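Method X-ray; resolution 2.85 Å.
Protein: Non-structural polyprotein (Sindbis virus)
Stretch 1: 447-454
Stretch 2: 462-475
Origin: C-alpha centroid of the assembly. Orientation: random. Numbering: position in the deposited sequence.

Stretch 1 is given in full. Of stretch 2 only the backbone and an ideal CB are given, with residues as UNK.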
# COMPACT_ATOMS: atom_id res chain seq x y z
N ALA A 447 -15.72 20.85 -2.39
CA ALA A 447 -15.43 22.19 -1.88
C ALA A 447 -15.08 22.05 -0.42
O ALA A 447 -15.81 21.42 0.33
CB ALA A 447 -16.64 23.09 -2.03
N ILE A 448 -13.95 22.64 -0.03
CA ILE A 448 -13.47 22.48 1.33
C ILE A 448 -12.81 23.76 1.84
O ILE A 448 -12.12 24.46 1.10
CB ILE A 448 -12.48 21.31 1.38
CG1 ILE A 448 -11.86 21.16 2.76
CG2 ILE A 448 -11.40 21.48 0.33
CD1 ILE A 448 -11.04 19.91 2.90
N PRO A 449 -13.04 24.10 3.12
CA PRO A 449 -12.39 25.24 3.76
C PRO A 449 -11.11 24.79 4.46
O PRO A 449 -10.84 23.60 4.49
CB PRO A 449 -13.42 25.68 4.78
CG PRO A 449 -14.02 24.40 5.23
CD PRO A 449 -14.05 23.50 4.01
N LEU A 450 -10.36 25.72 5.04
CA LEU A 450 -9.18 25.32 5.79
C LEU A 450 -9.58 25.12 7.23
O LEU A 450 -9.87 26.08 7.94
CB LEU A 450 -8.07 26.36 5.68
CG LEU A 450 -7.48 26.61 4.29
CD1 LEU A 450 -6.30 27.56 4.37
CD2 LEU A 450 -7.07 25.31 3.63
N LEU A 451 -9.57 23.87 7.68
CA LEU A 451 -10.01 23.54 9.02
C LEU A 451 -9.12 24.17 10.07
O LEU A 451 -7.90 24.29 9.89
CB LEU A 451 -10.05 22.02 9.20
CG LEU A 451 -10.99 21.28 8.24
CD1 LEU A 451 -10.94 19.78 8.47
CD2 LEU A 451 -12.42 21.78 8.38
N SER A 452 -9.74 24.60 11.16
CA SER A 452 -9.04 25.12 12.33
C SER A 452 -8.25 26.39 12.08
O SER A 452 -7.29 26.66 12.80
CB SER A 452 -8.08 24.06 12.90
OG SER A 452 -8.76 22.88 13.30
N THR A 453 -8.60 27.15 11.05
CA THR A 453 -7.96 28.45 10.87
C THR A 453 -8.75 29.67 11.38
O THR A 453 -8.18 30.75 11.53
CB THR A 453 -7.69 28.69 9.37
OG1 THR A 453 -8.93 28.92 8.69
CG2 THR A 453 -6.98 27.49 8.76
N GLY A 454 -10.03 29.50 11.68
CA GLY A 454 -10.85 30.62 12.12
C GLY A 454 -10.85 30.99 13.59
O GLY A 454 -10.62 32.13 13.98
N UNK A 462 -2.82 29.70 11.04
CA UNK A 462 -2.60 28.29 10.73
C UNK A 462 -2.67 27.93 9.24
O UNK A 462 -2.64 26.75 8.89
CB UNK A 462 -3.63 27.45 11.49
N UNK A 463 -2.77 28.93 8.37
CA UNK A 463 -2.98 28.69 6.94
C UNK A 463 -2.02 27.64 6.37
O UNK A 463 -2.47 26.65 5.79
CB UNK A 463 -2.82 30.00 6.17
N UNK A 464 -0.72 27.85 6.52
CA UNK A 464 0.26 26.96 5.90
C UNK A 464 0.11 25.50 6.34
O UNK A 464 0.13 24.59 5.51
CB UNK A 464 1.67 27.45 6.23
N UNK A 465 -0.07 25.29 7.64
CA UNK A 465 -0.13 23.94 8.21
C UNK A 465 -1.47 23.26 7.93
O UNK A 465 -1.51 22.06 7.66
CB UNK A 465 0.11 24.00 9.72
N UNK A 466 -2.57 24.00 8.03
CA UNK A 466 -3.88 23.46 7.69
C UNK A 466 -3.90 23.05 6.22
O UNK A 466 -4.49 22.02 5.86
CB UNK A 466 -4.98 24.48 7.98
N UNK A 467 -3.28 23.86 5.38
CA UNK A 467 -3.24 23.63 3.94
C UNK A 467 -2.37 22.42 3.63
O UNK A 467 -2.66 21.64 2.71
CB UNK A 467 -2.72 24.87 3.21
N UNK A 468 -1.29 22.28 4.38
CA UNK A 468 -0.40 21.15 4.20
C UNK A 468 -1.11 19.84 4.55
O UNK A 468 -0.93 18.83 3.87
CB UNK A 468 0.86 21.32 5.06
N UNK A 469 -1.89 19.85 5.62
CA UNK A 469 -2.67 18.68 5.99
C UNK A 469 -3.73 18.39 4.93
O UNK A 469 -4.00 17.23 4.61
CB UNK A 469 -3.32 18.88 7.36
N UNK A 470 -4.33 19.44 4.40
CA UNK A 470 -5.36 19.30 3.38
C UNK A 470 -4.83 18.54 2.17
O UNK A 470 -5.43 17.55 1.74
CB UNK A 470 -5.88 20.67 2.95
N UNK A 471 -3.71 19.00 1.60
CA UNK A 471 -3.16 18.37 0.40
C UNK A 471 -2.57 16.99 0.71
O UNK A 471 -2.67 16.08 -0.10
CB UNK A 471 -2.09 19.27 -0.22
N UNK A 472 -1.97 16.85 1.89
CA UNK A 472 -1.40 15.57 2.29
C UNK A 472 -2.48 14.51 2.20
O UNK A 472 -2.27 13.42 1.68
CB UNK A 472 -0.82 15.64 3.70
N UNK A 473 -3.65 14.86 2.72
CA UNK A 473 -4.80 13.96 2.71
C UNK A 473 -5.41 13.81 1.32
O UNK A 473 -5.73 12.70 0.89
CB UNK A 473 -5.86 14.46 3.69
N UNK A 474 -5.59 14.92 0.62
CA UNK A 474 -6.39 14.93 -0.61
C UNK A 474 -5.61 14.66 -1.90
O UNK A 474 -6.21 14.54 -2.96
CB UNK A 474 -7.09 16.29 -0.74
N UNK A 475 -4.29 14.57 -1.81
CA UNK A 475 -3.50 14.05 -2.92
C UNK A 475 -3.84 12.57 -3.07
O UNK A 475 -3.66 11.97 -4.13
CB UNK A 475 -2.00 14.26 -2.69

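Stretch 1 begins in a strand that includes Ile448 and closes with a type II beta turn from Leu450 to Thr453, held in part by Thr453 OG1 donating to Leu450 O (3.1 Å). Against it runs the helix that begins at 463. The early positions meet the turn, 470 touches both Leu450 and Ile448, and 474 reaches Ile448 alone.

Position 462 precedes the first helical turn as its N-cap. Its CA-to-CB bond points toward the turn, with the ideal CB 4.0 Å from Ser452 O and 4.3 Å from Thr453 CG2, so a small residue or a long one able to lead its end away would suit. It is Arg462, whose guanidinium extends away from stretch 1.

At 463 the bond points sideways and the ideal CB is 4.6 Å from Leu450 CD1; an aliphatic side chain fits. Leu463 is found, its CG 4.0 Å from Leu450 CD1. Positions 464 and 465 have nothing of stretch 1 within 5.5 Å of the ideal CB and tolerate many residues; they are Glu464 and Val465.

Position 466 is the most constrained. Its CB points into the turn, with the ideal CB 3.5 Å from Leu451 O, 3.7 Å from Thr453 CG2 and 4.3 Å from Leu450 CB. The short reach to a carbonyl favors a small side chain, alanine for space, serine or perhaps cysteine, the weaker of the two, for a donor. Ser466 takes the t rotamer, and its OG donates to Leu451 O at 2.7 Å, tying helix to turn by the one hydrogen bond between the stretches. Its CB also packs on Thr453 CG2 at 3.7 Å.

At 467 the bond is sideways and the ideal CB is 4.4 Å from Leu450 CD2, which invites an apolar residue; Leu467 brings CD1 to 4.3 Å from Leu450 CD2. Positions 468 and 469 are out of reach and undetermined by stretch 1: Asn468 and Cys469.

Position 470 points toward two methyls, its ideal CB 4.8 Å from Leu450 CD2 and 5.2 Å from Ile448 CD1. That gap calls for a branched aliphatic chain or methionine. Leu470 fills it, CD1 lying 3.7 Å from Leu450 CD2 and 3.9 Å from Ile448 CD1.

Positions 471, 472 and 473 are out of reach; they are Thr471, Thr472, whose OG1 donates to Asn468 O (2.6 Å), and Ala473. Position 474 again points toward stretch 1, but across a wider gap, so a longer apolar side chain, leucine or methionine for instance, would suit: Leu474 CD1 reaches Ile448 CD1 at 4.0 Å. Position 475, out of reach, is Asp475.

Stretch 2 (462-475) RLEVSLNCLTTALD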
# COMPACT_ATOMS: atom_id res chain seq x y z
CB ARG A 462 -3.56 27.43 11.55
CG ARG A 462 -3.33 27.57 13.06
CD ARG A 462 -2.16 26.69 13.51
NE ARG A 462 -1.61 27.03 14.83
CZ ARG A 462 -2.30 27.06 15.97
NH1 ARG A 462 -3.59 26.77 16.01
NH2 ARG A 462 -1.68 27.39 17.10
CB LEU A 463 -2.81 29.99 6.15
CG LEU A 463 -3.07 29.95 4.64
CD1 LEU A 463 -3.22 31.36 4.09
CD2 LEU A 463 -1.98 29.22 3.85
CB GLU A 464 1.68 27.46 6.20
CG GLU A 464 2.20 27.10 7.60
CD GLU A 464 1.40 27.74 8.74
OE1 GLU A 464 0.44 28.49 8.47
OE2 GLU A 464 1.73 27.47 9.92
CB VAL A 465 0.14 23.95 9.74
CG1 VAL A 465 -0.77 24.92 10.48
CG2 VAL A 465 -0.02 22.54 10.30
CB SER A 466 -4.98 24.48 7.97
OG SER A 466 -6.26 23.88 7.84
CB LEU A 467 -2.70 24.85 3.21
CG LEU A 467 -2.49 24.68 1.70
CD1 LEU A 467 -3.78 24.26 0.99
CD2 LEU A 467 -1.92 25.97 1.09
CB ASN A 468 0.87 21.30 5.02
CG ASN A 468 1.81 20.13 4.85
OD1 ASN A 468 2.40 19.94 3.79
ND2 ASN A 468 1.94 19.31 5.90
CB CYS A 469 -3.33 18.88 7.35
SG CYS A 469 -2.18 19.00 8.73
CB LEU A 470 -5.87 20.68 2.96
CG LEU A 470 -7.07 20.72 2.02
CD1 LEU A 470 -7.80 22.04 2.16
CD2 LEU A 470 -6.66 20.50 0.58
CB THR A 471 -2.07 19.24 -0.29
OG1 THR A 471 -1.00 19.49 0.62
CG2 THR A 471 -2.66 20.56 -0.76
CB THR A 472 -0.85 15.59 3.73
OG1 THR A 472 0.27 16.47 3.82
CG2 THR A 472 -0.42 14.19 4.15
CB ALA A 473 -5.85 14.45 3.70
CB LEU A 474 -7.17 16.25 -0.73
CG LEU A 474 -8.37 16.31 0.22
CD1 LEU A 474 -8.84 17.72 0.42
CD2 LEU A 474 -9.50 15.45 -0.32
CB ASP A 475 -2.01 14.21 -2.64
CG ASP A 475 -1.54 15.65 -2.76
OD1 ASP A 475 -2.34 16.50 -3.21
OD2 ASP A 475 -0.37 15.92 -2.42
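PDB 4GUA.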